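Local coordinates for protein DR2417 (Deinococcus radiodurans, PDB 4XWW) that probably degrades and matures RNA as a metal-dependent 5'-3' exonuclease of the metallo-beta-lactamase superfamily, possibly with endonuclease activity as well, at residues 391-401 with 419-429. Numbering follows the deposited sequence.
Sequences LNLTRPKFFLP and LPRPPKRTLIA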
loop_
_atom_site.group_PDB
_atom_site.type_symbol
_atom_site.label_atom_id
_atom_site.label_comp_id
_atom_site.label_asym_id
_atom_site.label_seq_id
_atom_site.Cartn_x
_atom_site.Cartn_y
_atom_site.Cartn_z
ATOM N N LEU A 391 -1.202 -3.588 -32.159
ATOM C CA LEU A 391 -2.536 -3.911 -32.667
ATOM C C LEU A 391 -2.699 -3.475 -34.123
ATOM O O LEU A 391 -3.288 -4.203 -34.912
ATOM C CB LEU A 391 -3.619 -3.261 -31.778
ATOM C CG LEU A 391 -3.914 -4.008 -30.469
ATOM C CD1 LEU A 391 -4.351 -3.068 -29.368
ATOM C CD2 LEU A 391 -4.986 -5.072 -30.704
ATOM N N ASN A 392 -2.155 -2.320 -34.495
ATOM C CA ASN A 392 -2.282 -1.837 -35.874
ATOM C C ASN A 392 -1.413 -2.621 -36.857
ATOM O O ASN A 392 -1.797 -2.824 -38.007
ATOM C CB ASN A 392 -1.925 -0.342 -35.969
ATOM C CG ASN A 392 -3.012 0.575 -35.399
ATOM O OD1 ASN A 392 -4.200 0.241 -35.401
ATOM N ND2 ASN A 392 -2.599 1.740 -34.912
ATOM N N LEU A 393 -0.241 -3.045 -36.403
ATOM C CA LEU A 393 0.682 -3.785 -37.257
ATOM C C LEU A 393 0.227 -5.232 -37.482
ATOM O O LEU A 393 0.395 -5.779 -38.571
ATOM C CB LEU A 393 2.083 -3.766 -36.642
ATOM C CG LEU A 393 2.883 -2.476 -36.779
ATOM C CD1 LEU A 393 4.206 -2.624 -36.052
ATOM C CD2 LEU A 393 3.144 -2.168 -38.279
ATOM N N THR A 394 -0.330 -5.850 -36.442
ATOM C CA THR A 394 -0.714 -7.261 -36.519
ATOM C C THR A 394 -2.110 -7.479 -37.092
ATOM O O THR A 394 -2.382 -8.548 -37.669
ATOM C CB THR A 394 -0.628 -7.954 -35.158
ATOM O OG1 THR A 394 -1.353 -7.193 -34.190
ATOM C CG2 THR A 394 0.822 -8.084 -34.727
ATOM N N ARG A 395 -2.990 -6.490 -36.946
ATOM C CA ARG A 395 -4.346 -6.597 -37.501
ATOM C C ARG A 395 -5.001 -7.945 -37.179
ATOM O O ARG A 395 -5.450 -8.651 -38.085
ATOM C CB ARG A 395 -4.320 -6.394 -39.024
ATOM C CG ARG A 395 -4.261 -4.935 -39.449
ATOM C CD ARG A 395 -3.221 -4.699 -40.545
ATOM N NE ARG A 395 -3.415 -5.549 -41.715
ATOM C CZ ARG A 395 -2.436 -5.907 -42.541
ATOM N NH1 ARG A 395 -1.197 -5.494 -42.310
ATOM N NH2 ARG A 395 -2.687 -6.682 -43.592
ATOM N N PRO A 396 -5.041 -8.323 -35.892
ATOM C CA PRO A 396 -5.423 -9.695 -35.549
ATOM C C PRO A 396 -6.924 -9.933 -35.673
ATOM O O PRO A 396 -7.734 -9.026 -35.457
ATOM C CB PRO A 396 -4.981 -9.816 -34.090
ATOM C CG PRO A 396 -5.233 -8.451 -33.559
ATOM C CD PRO A 396 -4.841 -7.505 -34.679
ATOM N N LYS A 397 -7.302 -11.156 -35.999
ATOM C CA LYS A 397 -8.715 -11.488 -36.029
ATOM C C LYS A 397 -9.247 -11.556 -34.605
ATOM O O LYS A 397 -10.327 -11.045 -34.319
ATOM C CB LYS A 397 -8.961 -12.805 -36.758
ATOM C CG LYS A 397 -10.443 -13.155 -36.911
ATOM C CD LYS A 397 -10.641 -14.280 -37.953
ATOM C CE LYS A 397 -12.135 -14.515 -38.234
ATOM N NZ LYS A 397 -12.398 -15.701 -39.098
ATOM N N PHE A 398 -8.477 -12.167 -33.707
ATOM C CA PHE A 398 -8.929 -12.351 -32.331
ATOM C C PHE A 398 -7.891 -11.807 -31.354
ATOM O O PHE A 398 -6.712 -11.730 -31.689
ATOM C CB PHE A 398 -9.212 -13.827 -32.085
ATOM C CG PHE A 398 -10.315 -14.376 -32.966
ATOM C CD1 PHE A 398 -11.562 -13.780 -32.960
ATOM C CD2 PHE A 398 -10.101 -15.474 -33.793
ATOM C CE1 PHE A 398 -12.587 -14.274 -33.762
ATOM C CE2 PHE A 398 -11.119 -15.975 -34.607
ATOM C CZ PHE A 398 -12.369 -15.370 -34.588
ATOM N N PHE A 399 -8.314 -11.405 -30.158
ATOM C CA PHE A 399 -7.403 -10.711 -29.266
ATOM C C PHE A 399 -7.595 -11.149 -27.811
ATOM O O PHE A 399 -8.723 -11.163 -27.297
ATOM C CB PHE A 399 -7.604 -9.198 -29.448
ATOM C CG PHE A 399 -6.766 -8.330 -28.545
ATOM C CD1 PHE A 399 -5.444 -8.639 -28.268
ATOM C CD2 PHE A 399 -7.308 -7.172 -28.017
ATOM C CE1 PHE A 399 -4.685 -7.808 -27.437
ATOM C CE2 PHE A 399 -6.565 -6.338 -27.201
ATOM C CZ PHE A 399 -5.254 -6.657 -26.902
ATOM N N LEU A 400 -6.480 -11.517 -27.168
ATOM C CA LEU A 400 -6.437 -11.868 -25.750
ATOM C C LEU A 400 -5.509 -10.935 -24.993
ATOM O O LEU A 400 -4.308 -11.185 -24.908
ATOM C CB LEU A 400 -5.944 -13.303 -25.534
ATOM C CG LEU A 400 -6.881 -14.496 -25.657
ATOM C CD1 LEU A 400 -6.095 -15.771 -25.353
ATOM C CD2 LEU A 400 -8.044 -14.356 -24.690
ATOM N N PRO A 401 -6.059 -9.857 -24.424
ATOM C CA PRO A 401 -5.212 -9.001 -23.586
ATOM C C PRO A 401 -4.763 -9.774 -22.346
ATOM O O PRO A 401 -5.575 -10.440 -21.690
ATOM C CB PRO A 401 -6.129 -7.822 -23.244
ATOM C CG PRO A 401 -7.532 -8.334 -23.516
ATOM C CD PRO A 401 -7.391 -9.283 -24.656
ATOM N N LEU A 419 -9.193 1.771 -32.660
ATOM C CA LEU A 419 -8.268 1.716 -33.807
ATOM C C LEU A 419 -8.953 1.441 -35.144
ATOM O O LEU A 419 -10.117 1.036 -35.177
ATOM C CB LEU A 419 -7.190 0.664 -33.527
ATOM C CG LEU A 419 -6.498 0.915 -32.182
ATOM C CD1 LEU A 419 -5.396 -0.115 -31.925
ATOM C CD2 LEU A 419 -5.951 2.351 -32.069
ATOM N N PRO A 420 -8.238 1.671 -36.268
ATOM C CA PRO A 420 -8.916 1.540 -37.568
ATOM C C PRO A 420 -9.474 0.141 -37.872
ATOM O O PRO A 420 -10.481 0.053 -38.565
ATOM C CB PRO A 420 -7.821 1.911 -38.571
ATOM C CG PRO A 420 -6.925 2.837 -37.818
ATOM C CD PRO A 420 -6.926 2.338 -36.394
ATOM N N ARG A 421 -8.844 -0.918 -37.374
ATOM C CA ARG A 421 -9.306 -2.279 -37.661
ATOM C C ARG A 421 -9.332 -3.127 -36.405
ATOM O O ARG A 421 -8.462 -3.972 -36.205
ATOM C CB ARG A 421 -8.422 -2.954 -38.707
ATOM C CG ARG A 421 -8.387 -2.222 -40.040
ATOM C CD ARG A 421 -8.235 -3.203 -41.189
ATOM N NE ARG A 421 -7.090 -2.894 -42.038
ATOM C CZ ARG A 421 -6.416 -3.809 -42.725
ATOM N NH1 ARG A 421 -6.769 -5.085 -42.652
ATOM N NH2 ARG A 421 -5.384 -3.451 -43.480
ATOM N N PRO A 422 -10.347 -2.912 -35.562
ATOM C CA PRO A 422 -10.470 -3.652 -34.301
ATOM C C PRO A 422 -10.568 -5.143 -34.565
ATOM O O PRO A 422 -11.009 -5.538 -35.648
ATOM C CB PRO A 422 -11.780 -3.121 -33.702
ATOM C CG PRO A 422 -12.048 -1.844 -34.428
ATOM C CD PRO A 422 -11.499 -2.029 -35.794
ATOM N N PRO A 423 -10.159 -5.966 -33.595
ATOM C CA PRO A 423 -10.314 -7.415 -33.757
ATOM C C PRO A 423 -11.772 -7.784 -33.902
ATOM O O PRO A 423 -12.634 -7.076 -33.377
ATOM C CB PRO A 423 -9.750 -7.990 -32.454
ATOM C CG PRO A 423 -8.961 -6.886 -31.839
ATOM C CD PRO A 423 -9.601 -5.608 -32.284
ATOM N N LYS A 424 -12.043 -8.873 -34.608
ATOM C CA LYS A 424 -13.402 -9.380 -34.721
ATOM C C LYS A 424 -14.014 -9.619 -33.347
ATOM O O LYS A 424 -15.171 -9.259 -33.097
ATOM C CB LYS A 424 -13.422 -10.670 -35.526
ATOM C CG LYS A 424 -14.809 -11.280 -35.600
ATOM C CD LYS A 424 -14.919 -12.261 -36.732
ATOM C CE LYS A 424 -16.363 -12.723 -36.874
ATOM N NZ LYS A 424 -16.534 -13.761 -37.917
ATOM N N ARG A 425 -13.235 -10.231 -32.457
ATOM C CA ARG A 425 -13.683 -10.450 -31.089
ATOM C C ARG A 425 -12.504 -10.412 -30.119
ATOM O O ARG A 425 -11.400 -10.869 -30.432
ATOM C CB ARG A 425 -14.433 -11.785 -30.954
ATOM C CG ARG A 425 -15.082 -11.971 -29.577
ATOM C CD ARG A 425 -16.207 -13.009 -29.570
ATOM N NE ARG A 425 -15.888 -14.181 -30.377
ATOM C CZ ARG A 425 -16.452 -14.459 -31.548
ATOM N NH1 ARG A 425 -17.379 -13.653 -32.050
ATOM N NH2 ARG A 425 -16.096 -15.548 -32.218
ATOM N N THR A 426 -12.750 -9.843 -28.950
ATOM C CA THR A 426 -11.739 -9.782 -27.903
ATOM C C THR A 426 -12.304 -10.461 -26.669
ATOM O O THR A 426 -13.451 -10.201 -26.292
ATOM C CB THR A 426 -11.346 -8.338 -27.574
ATOM O OG1 THR A 426 -10.838 -7.695 -28.750
ATOM C CG2 THR A 426 -10.283 -8.302 -26.475
ATOM N N LEU A 427 -11.524 -11.343 -26.047
ATOM C CA LEU A 427 -11.967 -11.977 -24.807
ATOM C C LEU A 427 -11.096 -11.568 -23.633
ATOM O O LEU A 427 -9.901 -11.323 -23.795
ATOM C CB LEU A 427 -11.951 -13.490 -24.926
ATOM C CG LEU A 427 -12.931 -14.066 -25.933
ATOM C CD1 LEU A 427 -12.723 -15.565 -26.037
ATOM C CD2 LEU A 427 -14.373 -13.724 -25.539
ATOM N N ILE A 428 -11.710 -11.497 -22.456
ATOM C CA ILE A 428 -10.975 -11.213 -21.224
ATOM C C ILE A 428 -10.800 -12.549 -20.498
ATOM O O ILE A 428 -11.720 -13.025 -19.828
ATOM C CB ILE A 428 -11.702 -10.181 -20.304
ATOM C CG1 ILE A 428 -12.074 -8.888 -21.050
ATOM C CG2 ILE A 428 -10.829 -9.867 -19.098
ATOM C CD1 ILE A 428 -10.897 -8.087 -21.569
ATOM N N ALA A 429 -9.642 -13.183 -20.666
ATOM C CA ALA A 429 -9.465 -14.514 -20.100
ATOM C C ALA A 429 -9.128 -14.466 -18.609
ATOM O O ALA A 429 -8.571 -13.478 -18.094
ATOM C CB ALA A 429 -8.394 -15.305 -20.878
HETATM O O HOH W 1 -5.929 -3.765 -34.928
HETATM O O HOH W 2 -6.094 -1.403 -36.561
HETATM O O HOH W 3 -7.595 -12.084 -22.286
#
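Phe-399 and Thr-426 pair where strand 398-402 meets strand 425-426, the parallel edge of a metallo-beta-lactamase-fold sheet; helix 406-417 makes the beta-alpha-beta crossover between them. Both backbone groups of Phe-399 bond to the 425-427 side: its N donates to Arg-425 O (3.1 Å) and its O accepts Leu-427 N (3.1 Å). With CG anti to the backbone N (chi1 178°), the Phe-399 ring runs alongside Thr-426, and Thr-426 CG2 comes to 3.5 Å from Phe-399 CD2. Pro-401 CD covers one face of that ring and Leu-391 CD2 the opposite one, while Pro-423 CG packs on Phe-399 CB. His-412 of the crossover helix adds an edge-to-face contact.

On the other side of the sheet, Phe-398 and Arg-425 point the same way, ring and guanidinium planes 30° apart, with Phe-398 CE1 over a guanidinium face. Arg-425 NE is hydrogen-bonded to Phe-442 O, which helps hold the guanidinium there; the Phe-442 ring also stacks with that of Phe-398. Lys-397 CG sits over the centre of the Phe-398 ring. Fully extended, Lys-397 and Lys-424 run side by side; Asp-440 OD1 forms a salt bridge with both NZ atoms, and Lys-397 NZ is also hydrogen-bonded to Pro-439 O.

Before the strands, the two segments stand further apart. Arg-395 NE lies over a face of the Arg-421 guanidinium, two donors that share no hydrogen bond, and Leu-419 CD1 meets Leu-391 CB at 3.6 Å. Waters fill in between the backbones here: one donates to both Leu-391 O and Arg-421 O, and another accepts from Arg-421 N while donating to Asn-392 OD1 at 2.8 Å.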